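Local structure of hemolysin activator protein CdiB (Acinetobacter baumannii ACICU, 6WIL) at residues 9-14 against 289-294; 307-312 against 343-348; 339-344 against 353-358. The protein probably exports its partner toxin across the outer membrane for contact-dependent growth inhibition, as a barrel transporter of the two-partner secretion family. All blocks are in the same frame, centred on the assembly; numbering follows the deposited sequence.

Overall arrangement
All three contacts lie on one sector of the 16-stranded barrel, built from the consecutive strands 282-295, 308-326, 329-346 and 349-371. Interaction 1 is buried: it lies within the barrel, where helix 8-27 meets the wall through polar side chains and one tyrosine ring, with a single hydrogen bond between the two segments. Interactions 2 and 3 lie nearer the barrel's surface and are strand pairings, each dominated by backbone hydrogen bonds. They share strand 329-346, and Q343 and S344 take part in both. Interaction 2 reaches the turn that ends this strand and adds aromatic contacts and side-chain hydrogen bonds; interaction 3 follows the other edge of the strand, with charged chains aligned across it.

Interaction 1 (9-14 against 289-294); sequences PSQVLQ and NDYQYR
Q14 runs over one face of the Y291 ring, in the opposite direction to the tyrosine, and reaches N289, so that one glutamine meets two residues on the same side of a barrel strand. Its CB starts over the rim of the ring, 3.8 Å from Y291 CE1. CG is anti to the backbone N (chi1 162°) and sits over the face as a CH-pi donor, 4.0 Å from the centroid of the Y291 ring. The chain then bends, and the amide runs on past the ring, with Q14 CD 3.5 Å from Y291 CD1 and Q14 OE1 3.6 Å from that same carbon. At the tip, Q14 NE2 donates to N289 OD1 at 3.1 Å; the two side chains meet tip to tip with their amide planes only 17° apart. S270 OG, on the neighbouring strand, bonds to both Q14 NE2 and N289 ND2.

One helical turn earlier, the small side chain of S10 lets the Y291 hydroxyl come close to the helix, with OH 3.2 Å from S10 CB. N268 OD1 makes weak hydrogen bonds with Y291 OH and with S10 OG. Helix 8-27 occupies the inside of the barrel, as the plug helix does in related transporters. Its hold on this strand rests on neutral amides, hydroxyls and one aromatic face, an interface without ion pairs that is consistent with a plug able to leave the pore during secretion.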
loop_
_atom_site.group_PDB
_atom_site.type_symbol
_atom_site.label_atom_id
_atom_site.label_comp_id
_atom_site.label_asym_id
_atom_site.label_seq_id
_atom_site.Cartn_x
_atom_site.Cartn_y
_atom_site.Cartn_z
ATOM N N PRO A 9 4.501 -6.536 -27.585
ATOM C CA PRO A 9 4.027 -5.184 -27.227
ATOM C C PRO A 9 2.702 -5.179 -26.481
ATOM O O PRO A 9 2.578 -4.505 -25.451
ATOM C CB PRO A 9 3.925 -4.487 -28.590
ATOM C CG PRO A 9 4.944 -5.157 -29.419
ATOM C CD PRO A 9 4.907 -6.598 -29.004
ATOM N N SER A 10 1.702 -5.917 -26.973
ATOM C CA SER A 10 0.392 -5.913 -26.325
ATOM C C SER A 10 0.438 -6.534 -24.934
ATOM O O SER A 10 -0.323 -6.122 -24.052
ATOM C CB SER A 10 -0.632 -6.644 -27.196
ATOM O OG SER A 10 -1.277 -5.756 -28.094
ATOM N N GLN A 11 1.312 -7.520 -24.716
ATOM C CA GLN A 11 1.400 -8.161 -23.408
ATOM C C GLN A 11 2.140 -7.298 -22.393
ATOM O O GLN A 11 1.820 -7.344 -21.201
ATOM C CB GLN A 11 2.078 -9.529 -23.531
ATOM C CG GLN A 11 1.137 -10.725 -23.368
ATOM C CD GLN A 11 0.771 -11.007 -21.915
ATOM O OE1 GLN A 11 1.046 -10.206 -21.021
ATOM N NE2 GLN A 11 0.153 -12.158 -21.676
ATOM N N VAL A 12 3.127 -6.517 -22.840
ATOM C CA VAL A 12 3.800 -5.579 -21.943
ATOM C C VAL A 12 2.818 -4.525 -21.452
ATOM O O VAL A 12 2.742 -4.225 -20.253
ATOM C CB VAL A 12 5.011 -4.939 -22.649
ATOM C CG1 VAL A 12 5.417 -3.649 -21.951
ATOM C CG2 VAL A 12 6.177 -5.912 -22.686
ATOM N N LEU A 13 2.047 -3.946 -22.377
ATOM C CA LEU A 13 1.060 -2.939 -22.003
ATOM C C LEU A 13 -0.010 -3.521 -21.090
ATOM O O LEU A 13 -0.529 -2.818 -20.215
ATOM C CB LEU A 13 0.424 -2.343 -23.259
ATOM C CG LEU A 13 -0.516 -1.154 -23.054
ATOM C CD1 LEU A 13 0.267 0.148 -22.914
ATOM C CD2 LEU A 13 -1.532 -1.067 -24.183
ATOM N N GLN A 14 -0.352 -4.798 -21.276
ATOM C CA GLN A 14 -1.314 -5.447 -20.392
ATOM C C GLN A 14 -0.748 -5.611 -18.985
ATOM O O GLN A 14 -1.456 -5.388 -17.996
ATOM C CB GLN A 14 -1.729 -6.799 -20.975
ATOM C CG GLN A 14 -2.366 -7.766 -19.985
ATOM C CD GLN A 14 -3.784 -7.382 -19.593
ATOM O OE1 GLN A 14 -4.353 -6.423 -20.117
ATOM N NE2 GLN A 14 -4.364 -8.140 -18.668
ATOM N N ASN A 289 -6.123 -13.499 -13.806
ATOM C CA ASN A 289 -6.212 -12.664 -14.993
ATOM C C ASN A 289 -6.234 -13.549 -16.228
ATOM O O ASN A 289 -5.418 -14.467 -16.353
ATOM C CB ASN A 289 -5.044 -11.676 -15.069
ATOM C CG ASN A 289 -5.086 -10.829 -16.325
ATOM O OD1 ASN A 289 -4.179 -10.880 -17.154
ATOM N ND2 ASN A 289 -6.157 -10.058 -16.480
ATOM N N ASP A 290 -7.169 -13.272 -17.131
ATOM C CA ASP A 290 -7.265 -13.945 -18.419
ATOM C C ASP A 290 -7.129 -12.891 -19.506
ATOM O O ASP A 290 -7.872 -11.904 -19.513
ATOM C CB ASP A 290 -8.593 -14.700 -18.549
ATOM C CG ASP A 290 -8.555 -15.782 -19.620
ATOM O OD1 ASP A 290 -8.102 -15.502 -20.751
ATOM O OD2 ASP A 290 -8.981 -16.920 -19.327
ATOM N N TYR A 291 -6.172 -13.090 -20.408
ATOM C CA TYR A 291 -5.865 -12.110 -21.440
ATOM C C TYR A 291 -5.905 -12.774 -22.808
ATOM O O TYR A 291 -5.319 -13.844 -23.001
ATOM C CB TYR A 291 -4.494 -11.474 -21.196
ATOM C CG TYR A 291 -4.074 -10.500 -22.269
ATOM C CD1 TYR A 291 -4.683 -9.258 -22.381
ATOM C CD2 TYR A 291 -3.063 -10.818 -23.164
ATOM C CE1 TYR A 291 -4.302 -8.363 -23.362
ATOM C CE2 TYR A 291 -2.675 -9.931 -24.146
ATOM C CZ TYR A 291 -3.296 -8.706 -24.242
ATOM O OH TYR A 291 -2.909 -7.820 -25.222
ATOM N N GLN A 292 -6.595 -12.140 -23.752
ATOM C CA GLN A 292 -6.705 -12.641 -25.114
ATOM C C GLN A 292 -6.462 -11.507 -26.096
ATOM O O GLN A 292 -6.750 -10.342 -25.807
ATOM C CB GLN A 292 -8.077 -13.271 -25.378
ATOM C CG GLN A 292 -8.192 -14.703 -24.892
ATOM C CD GLN A 292 -9.502 -14.977 -24.182
ATOM O OE1 GLN A 292 -10.211 -14.053 -23.784
ATOM N NE2 GLN A 292 -9.827 -16.255 -24.009
ATOM N N TYR A 293 -5.915 -11.858 -27.257
ATOM C CA TYR A 293 -5.644 -10.868 -28.288
ATOM C C TYR A 293 -5.872 -11.482 -29.662
ATOM O O TYR A 293 -5.874 -12.704 -29.830
ATOM C CB TYR A 293 -4.213 -10.324 -28.184
ATOM C CG TYR A 293 -3.158 -11.348 -28.531
ATOM C CD1 TYR A 293 -2.642 -12.197 -27.561
ATOM C CD2 TYR A 293 -2.684 -11.473 -29.833
ATOM C CE1 TYR A 293 -1.682 -13.139 -27.874
ATOM C CE2 TYR A 293 -1.727 -12.412 -30.156
ATOM C CZ TYR A 293 -1.229 -13.242 -29.174
ATOM O OH TYR A 293 -0.272 -14.178 -29.487
ATOM N N ARG A 294 -6.077 -10.605 -30.644
ATOM C CA ARG A 294 -6.064 -10.952 -32.058
ATOM C C ARG A 294 -5.333 -9.843 -32.799
ATOM O O ARG A 294 -5.574 -8.660 -32.545
ATOM C CB ARG A 294 -7.477 -11.127 -32.634
ATOM C CG ARG A 294 -8.249 -12.313 -32.079
ATOM C CD ARG A 294 -9.660 -12.372 -32.656
ATOM N NE ARG A 294 -10.464 -13.434 -32.051
ATOM C CZ ARG A 294 -11.750 -13.647 -32.318
ATOM N NH1 ARG A 294 -12.388 -12.867 -33.182
ATOM N NH2 ARG A 294 -12.401 -14.637 -31.719
#

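Interaction 2 (307-312 against 343-348). With SO4 (sulfate ion), chain C.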
loop_
_atom_site.group_PDB
_atom_site.type_symbol
_atom_site.label_atom_id
_atom_site.label_comp_id
_atom_site.label_asym_id
_atom_site.label_seq_id
_atom_site.Cartn_x
_atom_site.Cartn_y
_atom_site.Cartn_z
ATOM N N ILE A 307 -3.641 -13.813 -39.207
ATOM C CA ILE A 307 -4.090 -13.384 -37.886
ATOM C C ILE A 307 -3.257 -14.103 -36.835
ATOM O O ILE A 307 -3.234 -15.339 -36.792
ATOM C CB ILE A 307 -5.585 -13.663 -37.671
ATOM C CG1 ILE A 307 -6.417 -13.039 -38.793
ATOM C CG2 ILE A 307 -6.026 -13.148 -36.308
ATOM C CD1 ILE A 307 -6.205 -11.550 -38.955
ATOM N N TYR A 308 -2.577 -13.331 -35.995
ATOM C CA TYR A 308 -1.906 -13.857 -34.813
ATOM C C TYR A 308 -2.805 -13.645 -33.603
ATOM O O TYR A 308 -3.238 -12.519 -33.337
ATOM C CB TYR A 308 -0.561 -13.169 -34.586
ATOM C CG TYR A 308 0.475 -13.438 -35.650
ATOM C CD1 TYR A 308 1.327 -14.531 -35.554
ATOM C CD2 TYR A 308 0.618 -12.588 -36.738
ATOM C CE1 TYR A 308 2.286 -14.778 -36.520
ATOM C CE2 TYR A 308 1.572 -12.828 -37.711
ATOM C CZ TYR A 308 2.402 -13.923 -37.597
ATOM O OH TYR A 308 3.350 -14.163 -38.564
ATOM N N HIS A 309 -3.086 -14.724 -32.877
ATOM C CA HIS A 309 -3.945 -14.663 -31.706
ATOM C C HIS A 309 -3.434 -15.632 -30.651
ATOM O O HIS A 309 -2.801 -16.640 -30.970
ATOM C CB HIS A 309 -5.408 -14.981 -32.058
ATOM C CG HIS A 309 -5.606 -16.329 -32.681
ATOM N ND1 HIS A 309 -6.308 -17.340 -32.060
ATOM C CD2 HIS A 309 -5.204 -16.830 -33.874
ATOM C CE1 HIS A 309 -6.329 -18.404 -32.841
ATOM N NE2 HIS A 309 -5.664 -18.123 -33.948
ATOM N N GLY A 310 -3.714 -15.316 -29.390
ATOM C CA GLY A 310 -3.278 -16.168 -28.298
ATOM C C GLY A 310 -3.923 -15.755 -26.994
ATOM O O GLY A 310 -4.518 -14.681 -26.876
ATOM N N ASN A 311 -3.789 -16.635 -26.007
ATOM C CA ASN A 311 -4.384 -16.444 -24.696
ATOM C C ASN A 311 -3.313 -16.544 -23.618
ATOM O O ASN A 311 -2.238 -17.110 -23.828
ATOM C CB ASN A 311 -5.492 -17.475 -24.444
ATOM C CG ASN A 311 -5.041 -18.893 -24.731
ATOM O OD1 ASN A 311 -5.208 -19.393 -25.844
ATOM N ND2 ASN A 311 -4.461 -19.548 -23.730
ATOM N N SER A 312 -3.621 -15.980 -22.452
ATOM C CA SER A 312 -2.698 -15.989 -21.326
ATOM C C SER A 312 -3.499 -15.963 -20.033
ATOM O O SER A 312 -4.447 -15.184 -19.905
ATOM C CB SER A 312 -1.741 -14.794 -21.388
ATOM O OG SER A 312 -0.531 -15.069 -20.708
ATOM N N GLN A 343 0.011 -19.269 -24.625
ATOM C CA GLN A 343 0.150 -19.953 -25.902
ATOM C C GLN A 343 -0.230 -19.000 -27.026
ATOM O O GLN A 343 -1.081 -18.123 -26.854
ATOM C CB GLN A 343 -0.705 -21.223 -25.959
ATOM C CG GLN A 343 -2.177 -21.004 -25.713
ATOM C CD GLN A 343 -2.926 -22.311 -25.573
ATOM O OE1 GLN A 343 -2.319 -23.381 -25.513
ATOM N NE2 GLN A 343 -4.252 -22.235 -25.520
ATOM N N SER A 344 0.418 -19.174 -28.176
ATOM C CA SER A 344 0.222 -18.312 -29.333
ATOM C C SER A 344 -0.216 -19.135 -30.539
ATOM O O SER A 344 0.057 -20.335 -30.634
ATOM C CB SER A 344 1.503 -17.538 -29.668
ATOM O OG SER A 344 1.990 -16.842 -28.534
ATOM N N PHE A 345 -0.897 -18.473 -31.473
ATOM C CA PHE A 345 -1.429 -19.136 -32.656
ATOM C C PHE A 345 -1.177 -18.285 -33.890
ATOM O O PHE A 345 -1.015 -17.064 -33.815
ATOM C CB PHE A 345 -2.939 -19.405 -32.541
ATOM C CG PHE A 345 -3.313 -20.338 -31.427
ATOM C CD1 PHE A 345 -3.455 -19.870 -30.130
ATOM C CD2 PHE A 345 -3.545 -21.679 -31.681
ATOM C CE1 PHE A 345 -3.806 -20.728 -29.105
ATOM C CE2 PHE A 345 -3.900 -22.541 -30.662
ATOM C CZ PHE A 345 -4.030 -22.064 -29.370
ATOM N N LEU A 346 -1.156 -18.954 -35.041
ATOM C CA LEU A 346 -1.164 -18.294 -36.342
ATOM C C LEU A 346 -2.241 -18.963 -37.185
ATOM O O LEU A 346 -2.097 -20.129 -37.565
ATOM C CB LEU A 346 0.203 -18.369 -37.020
ATOM C CG LEU A 346 0.301 -17.658 -38.371
ATOM C CD1 LEU A 346 -0.351 -16.285 -38.309
ATOM C CD2 LEU A 346 1.757 -17.534 -38.800
ATOM N N ASN A 347 -3.317 -18.226 -37.461
ATOM C CA ASN A 347 -4.472 -18.740 -38.198
ATOM C C ASN A 347 -4.922 -20.087 -37.639
ATOM O O ASN A 347 -5.091 -21.068 -38.366
ATOM C CB ASN A 347 -4.173 -18.842 -39.696
ATOM C CG ASN A 347 -3.969 -17.487 -40.347
ATOM O OD1 ASN A 347 -4.191 -16.445 -39.728
ATOM N ND2 ASN A 347 -3.558 -17.495 -41.609
ATOM N N ASP A 348 -5.095 -20.127 -36.317
ATOM C CA ASP A 348 -5.582 -21.292 -35.584
ATOM C C ASP A 348 -4.597 -22.458 -35.595
ATOM O O ASP A 348 -4.979 -23.595 -35.300
ATOM C CB ASP A 348 -6.950 -21.750 -36.110
ATOM C CG ASP A 348 -7.900 -20.588 -36.355
ATOM O OD1 ASP A 348 -7.854 -19.603 -35.588
ATOM O OD2 ASP A 348 -8.686 -20.656 -37.324
HETATM S S SO4 C . -4.291 -20.764 -42.995
HETATM O O1 SO4 C . -3.008 -20.084 -42.851
HETATM O O2 SO4 C . -4.217 -21.721 -44.098
HETATM O O3 SO4 C . -5.330 -19.775 -43.273
HETATM O O4 SO4 C . -4.609 -21.475 -41.760
#
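Backbone bonds join H309 to F345 and N311 to Q343 in antiparallel pairs. H309 N donates to F345 O at 3.3 Å, whereas the return bond from F345 N to H309 O is weak; N311 N to Q343 O and Q343 N to N311 O both measure 3.2 Å. Between these pairs G310 carries no side chain, and its CA comes within 4.2 Å of S344 CA.

Side-chain polar bonds extend the pairing. Q343 NE2 gives a straight bond to N311 OD1 (3.0 Å), the two amide planes standing 77° apart. N347 OD1 accepts I307 N at 2.7 Å; N347 ND2 bonds P305 O and a sulfate, probably from the crystallisation liquor.

The strands form a hairpin of the barrel wall, and L346 leads into the next tight turn. N347 and D348 both have positive phi, as in a type I' turn, a conformation asparagine and aspartate tolerate comparatively well. D348 N donates to H309 NE2 in the ring plane, consistent with that nitrogen acting as acceptor.

Apolar contacts occupy both sheet faces. L346 CD1 sits over the centre of the Y308 ring, 3.6 Å from its centroid, on the face shared with S344. On the other, F345 CB makes a CH-pi contact over one face of the H309 ring, offset toward its rim.

Interaction 3 (339-344 against 353-358); sequences HKESQS and VLHRKT
K340 with T358 and S342 with R356 form hydrogen-bonded antiparallel pairs either side of the non-hydrogen-bonded pair E341-K357, the strand segments running 177° apart with their axes 4.6 Å from each other. The four backbone bonds are short: K340 N to T358 O, for example, is 2.7 Å and nearly straight. Beyond R356 the partner leaves this regular pairing: S344 bonds through its backbone to I351, although S342 faces R356, so the regular register is lost around 353-355.

On one face of the sheet E341 and K357 lie side by side, pointing the same way. With CG anti to its backbone N (chi1 -171°) and an extended chain beyond, E341 lays its carboxylate against the lysine methylenes: OE1 is 3.4 Å from K357 CD, and OE2 is 3.3 Å from K357 CE. The charged ends stay further apart, E341 OE2 to K357 NZ being 4.1 Å. Next along this face, the edge of the H355 ring meets Q343, with CD2 3.6 Å from Q343 OE1, while Q343 NE2 is taken by N311 OD1; S342 O lies over one face of the ring.

The other face carries T358, whose OG1 packs 3.3 Å from K340 CB, and R356, whose NH1 forms a salt bridge with D5 of the N-terminal segment. Where the chain turns in, L354 CD1 packs 3.8 Å from S344 OG; small S344 suits this buried place. Opposite charges on E341 and K357 probably attract without a formed ion pair, so the backbone supplies the directional bonding while R356 ties the wall to the N-terminal segment.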
loop_
_atom_site.group_PDB
_atom_site.type_symbol
_atom_site.label_atom_id
_atom_site.label_comp_id
_atom_site.label_asym_id
_atom_site.label_seq_id
_atom_site.Cartn_x
_atom_site.Cartn_y
_atom_site.Cartn_z
ATOM N N HIS A 339 1.336 -18.514 -10.914
ATOM C CA HIS A 339 1.463 -19.450 -12.024
ATOM C C HIS A 339 0.983 -18.760 -13.292
ATOM O O HIS A 339 -0.090 -18.151 -13.298
ATOM C CB HIS A 339 0.654 -20.731 -11.783
ATOM C CG HIS A 339 0.574 -21.626 -12.982
ATOM N ND1 HIS A 339 -0.429 -21.523 -13.922
ATOM C CD2 HIS A 339 1.377 -22.635 -13.397
ATOM C CE1 HIS A 339 -0.244 -22.432 -14.862
ATOM N NE2 HIS A 339 0.845 -23.119 -14.568
ATOM N N LYS A 340 1.779 -18.851 -14.355
ATOM C CA LYS A 340 1.463 -18.245 -15.642
ATOM C C LYS A 340 1.452 -19.306 -16.730
ATOM O O LYS A 340 2.227 -20.267 -16.685
ATOM C CB LYS A 340 2.471 -17.158 -16.021
ATOM C CG LYS A 340 2.013 -15.742 -15.750
ATOM C CD LYS A 340 2.601 -14.765 -16.765
ATOM C CE LYS A 340 1.936 -14.909 -18.132
ATOM N NZ LYS A 340 2.472 -13.937 -19.128
ATOM N N GLU A 341 0.585 -19.115 -17.717
ATOM C CA GLU A 341 0.509 -19.998 -18.867
ATOM C C GLU A 341 0.130 -19.174 -20.085
ATOM O O GLU A 341 -0.765 -18.328 -20.017
ATOM C CB GLU A 341 -0.499 -21.125 -18.642
ATOM C CG GLU A 341 -0.464 -22.201 -19.705
ATOM C CD GLU A 341 -0.913 -23.547 -19.172
ATOM O OE1 GLU A 341 -0.835 -23.755 -17.941
ATOM O OE2 GLU A 341 -1.343 -24.394 -19.985
ATOM N N SER A 342 0.826 -19.413 -21.193
ATOM C CA SER A 342 0.658 -18.603 -22.390
ATOM C C SER A 342 0.861 -19.471 -23.621
ATOM O O SER A 342 1.772 -20.302 -23.658
ATOM C CB SER A 342 1.644 -17.430 -22.406
ATOM O OG SER A 342 1.644 -16.780 -23.664
ATOM N N GLN A 343 0.011 -19.269 -24.625
ATOM C CA GLN A 343 0.150 -19.953 -25.902
ATOM C C GLN A 343 -0.230 -19.000 -27.026
ATOM O O GLN A 343 -1.081 -18.123 -26.854
ATOM C CB GLN A 343 -0.705 -21.223 -25.959
ATOM C CG GLN A 343 -2.177 -21.004 -25.713
ATOM C CD GLN A 343 -2.926 -22.311 -25.573
ATOM O OE1 GLN A 343 -2.319 -23.381 -25.513
ATOM N NE2 GLN A 343 -4.252 -22.235 -25.520
ATOM N N SER A 344 0.418 -19.174 -28.176
ATOM C CA SER A 344 0.222 -18.312 -29.333
ATOM C C SER A 344 -0.216 -19.135 -30.539
ATOM O O SER A 344 0.057 -20.335 -30.634
ATOM C CB SER A 344 1.503 -17.538 -29.668
ATOM O OG SER A 344 1.990 -16.842 -28.534
ATOM N N VAL A 353 6.839 -23.601 -29.840
ATOM C CA VAL A 353 7.924 -23.013 -29.060
ATOM C C VAL A 353 7.506 -21.775 -28.282
ATOM O O VAL A 353 8.291 -21.279 -27.465
ATOM C CB VAL A 353 9.127 -22.664 -29.961
ATOM C CG1 VAL A 353 9.723 -23.927 -30.559
ATOM C CG2 VAL A 353 8.713 -21.690 -31.053
ATOM N N LEU A 354 6.297 -21.264 -28.502
ATOM C CA LEU A 354 5.796 -20.121 -27.752
ATOM C C LEU A 354 4.831 -20.514 -26.643
ATOM O O LEU A 354 4.275 -19.631 -25.981
ATOM C CB LEU A 354 5.121 -19.122 -28.695
ATOM C CG LEU A 354 6.084 -18.370 -29.610
ATOM C CD1 LEU A 354 5.379 -17.199 -30.270
ATOM C CD2 LEU A 354 7.308 -17.900 -28.832
ATOM N N HIS A 355 4.617 -21.809 -26.426
ATOM C CA HIS A 355 3.810 -22.278 -25.307
ATOM C C HIS A 355 4.649 -22.210 -24.036
ATOM O O HIS A 355 5.671 -22.895 -23.924
ATOM C CB HIS A 355 3.322 -23.701 -25.565
ATOM C CG HIS A 355 2.329 -24.194 -24.558
ATOM N ND1 HIS A 355 2.682 -24.544 -23.273
ATOM C CD2 HIS A 355 0.995 -24.406 -24.653
ATOM C CE1 HIS A 355 1.608 -24.945 -22.617
ATOM N NE2 HIS A 355 0.570 -24.871 -23.431
ATOM N N ARG A 356 4.226 -21.384 -23.082
ATOM C CA ARG A 356 5.031 -21.097 -21.902
ATOM C C ARG A 356 4.194 -21.262 -20.645
ATOM O O ARG A 356 3.188 -20.568 -20.469
ATOM C CB ARG A 356 5.618 -19.684 -21.976
ATOM C CG ARG A 356 6.736 -19.552 -22.995
ATOM C CD ARG A 356 7.093 -18.104 -23.283
ATOM N NE ARG A 356 6.045 -17.407 -24.024
ATOM C CZ ARG A 356 6.274 -16.430 -24.897
ATOM N NH1 ARG A 356 5.263 -15.847 -25.528
ATOM N NH2 ARG A 356 7.518 -16.047 -25.153
ATOM N N LYS A 357 4.607 -22.183 -19.779
ATOM C CA LYS A 357 4.106 -22.277 -18.415
ATOM C C LYS A 357 5.223 -21.874 -17.464
ATOM O O LYS A 357 6.333 -22.409 -17.548
ATOM C CB LYS A 357 3.629 -23.693 -18.082
ATOM C CG LYS A 357 2.518 -24.233 -18.964
ATOM C CD LYS A 357 2.020 -25.565 -18.413
ATOM C CE LYS A 357 1.230 -26.351 -19.447
ATOM N NZ LYS A 357 0.806 -27.677 -18.917
ATOM N N THR A 358 4.941 -20.925 -16.576
ATOM C CA THR A 358 5.900 -20.515 -15.559
ATOM C C THR A 358 5.212 -20.455 -14.203
ATOM O O THR A 358 3.989 -20.332 -14.102
ATOM C CB THR A 358 6.542 -19.149 -15.873
ATOM O OG1 THR A 358 5.582 -18.104 -15.672
ATOM C CG2 THR A 358 7.050 -19.099 -17.312
#